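Local coordinates for protein tryptophan decarboxylase 1 (Oryza sativa subsp. japonica, PDB 6KHO) that decarboxylates L-tryptophan to tryptamine and 5-hydroxy-L-tryptophan to serotonin, using pyridoxal 5'-phosphate as cofactor, at residues A206-D211 with T264-T269. Sequence-based numbering, arbitrary orientation.
Sequences AVYAAD and TYVCAT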
# COMPACT_ATOMS: atom_id res chain seq x y z
N ALA A 206 8.02 15.23 -22.11
CA ALA A 206 7.62 14.02 -22.81
C ALA A 206 8.22 12.79 -22.12
O ALA A 206 9.32 12.86 -21.57
CB ALA A 206 8.06 14.04 -24.28
N VAL A 207 7.49 11.67 -22.19
CA VAL A 207 7.91 10.40 -21.62
C VAL A 207 7.68 9.29 -22.64
O VAL A 207 6.85 9.41 -23.54
CB VAL A 207 7.19 10.07 -20.29
CG1 VAL A 207 7.35 11.21 -19.30
CG2 VAL A 207 5.71 9.79 -20.52
N TYR A 208 8.44 8.20 -22.47
CA TYR A 208 8.59 7.16 -23.49
C TYR A 208 8.55 5.77 -22.89
O TYR A 208 9.20 5.50 -21.88
CB TYR A 208 9.91 7.32 -24.27
CG TYR A 208 10.10 8.73 -24.77
CD1 TYR A 208 10.59 9.71 -23.92
CD2 TYR A 208 9.78 9.08 -26.08
CE1 TYR A 208 10.75 11.01 -24.34
CE2 TYR A 208 9.94 10.39 -26.52
CZ TYR A 208 10.42 11.34 -25.64
OH TYR A 208 10.60 12.65 -26.04
N ALA A 209 7.82 4.87 -23.55
CA ALA A 209 7.89 3.45 -23.23
C ALA A 209 7.43 2.65 -24.44
O ALA A 209 6.68 3.16 -25.28
CB ALA A 209 7.04 3.13 -22.00
N ALA A 210 7.89 1.41 -24.52
CA ALA A 210 7.40 0.50 -25.55
C ALA A 210 5.91 0.23 -25.38
O ALA A 210 5.35 0.32 -24.27
CB ALA A 210 8.18 -0.81 -25.51
N ASP A 211 5.25 -0.12 -26.48
CA ASP A 211 3.83 -0.44 -26.37
C ASP A 211 3.58 -1.75 -25.63
O ASP A 211 2.42 -2.07 -25.38
CB ASP A 211 3.18 -0.49 -27.76
CG ASP A 211 3.76 -1.54 -28.68
OD1 ASP A 211 4.58 -2.37 -28.22
OD2 ASP A 211 3.41 -1.54 -29.88
N THR A 264 11.98 13.40 -20.86
CA THR A 264 12.07 13.45 -19.41
C THR A 264 12.33 12.09 -18.76
O THR A 264 13.05 12.04 -17.76
CB THR A 264 10.78 14.07 -18.84
OG1 THR A 264 10.71 15.46 -19.22
CG2 THR A 264 10.72 13.96 -17.31
N TYR A 265 11.83 11.00 -19.33
CA TYR A 265 11.77 9.72 -18.62
C TYR A 265 11.49 8.62 -19.63
O TYR A 265 10.63 8.78 -20.51
CB TYR A 265 10.67 9.78 -17.55
CG TYR A 265 10.48 8.58 -16.63
CD1 TYR A 265 9.97 7.38 -17.09
CD2 TYR A 265 10.75 8.70 -15.26
CE1 TYR A 265 9.76 6.30 -16.20
CE2 TYR A 265 10.54 7.64 -14.37
CZ TYR A 265 10.05 6.44 -14.85
OH TYR A 265 9.82 5.42 -13.94
N VAL A 266 12.22 7.52 -19.51
CA VAL A 266 12.02 6.33 -20.33
C VAL A 266 11.81 5.13 -19.41
O VAL A 266 12.58 4.93 -18.46
CB VAL A 266 13.22 6.06 -21.27
CG1 VAL A 266 12.98 4.83 -22.10
CG2 VAL A 266 13.52 7.28 -22.18
N CYS A 267 10.80 4.30 -19.70
CA CYS A 267 10.61 3.04 -18.99
C CYS A 267 11.02 1.88 -19.90
O CYS A 267 10.45 1.71 -20.98
CB CYS A 267 9.15 2.86 -18.54
SG CYS A 267 8.91 1.40 -17.45
N ALA A 268 12.00 1.10 -19.46
CA ALA A 268 12.37 -0.14 -20.12
C ALA A 268 11.86 -1.31 -19.29
O ALA A 268 11.94 -1.28 -18.06
CB ALA A 268 13.89 -0.25 -20.27
N THR A 269 11.33 -2.33 -19.95
CA THR A 269 10.77 -3.49 -19.25
C THR A 269 11.59 -4.74 -19.55
O THR A 269 11.84 -5.05 -20.72
CB THR A 269 9.30 -3.72 -19.64
OG1 THR A 269 8.53 -2.57 -19.30
CG2 THR A 269 8.72 -4.94 -18.87
O HOH W 1 9.93 0.35 -23.01
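Y208 grips the parallel strand 264-269 through both its backbone polar groups: its N donates to Y265 O (3.0 Å), and its O accepts a straighter bond from C267 N (3.0 Å, 164° at the hydrogen). Two residues before Y208, A206 O accepts from T264 N (2.8 Å). At the far end the strands part, and a water takes over, accepting from A210 N and donating to C267 O. The Y208 side chain starts with CB against V266 CG2 (4.2 Å). CG stands anti to the carbonyl carbon (chi1 -50°). CD1 lies 3.5 Å from Y265 O, which sits at the ring edge near its plane, while V266 CG2 approaches obliquely. T264 N lies at the ring edge beside CE1, and OH ends in a hydrogen bond to D256 on helix 246-258, which packs on this face of the sheet. On the other face V207 CG1 meets Y265 CB (4.0 Å) and the CB atoms of A209 and C267 touch; helix 175-194 packs against Y265 there, with Y265 OH hydrogen-bonded to T182 OG1. The C267 side chain lies about 8 Å from PLP. Strands 205-210 and 262-269 are neighbours in the mixed seven-stranded, helix-flanked sheet of the fold-type I PLP-dependent large domain.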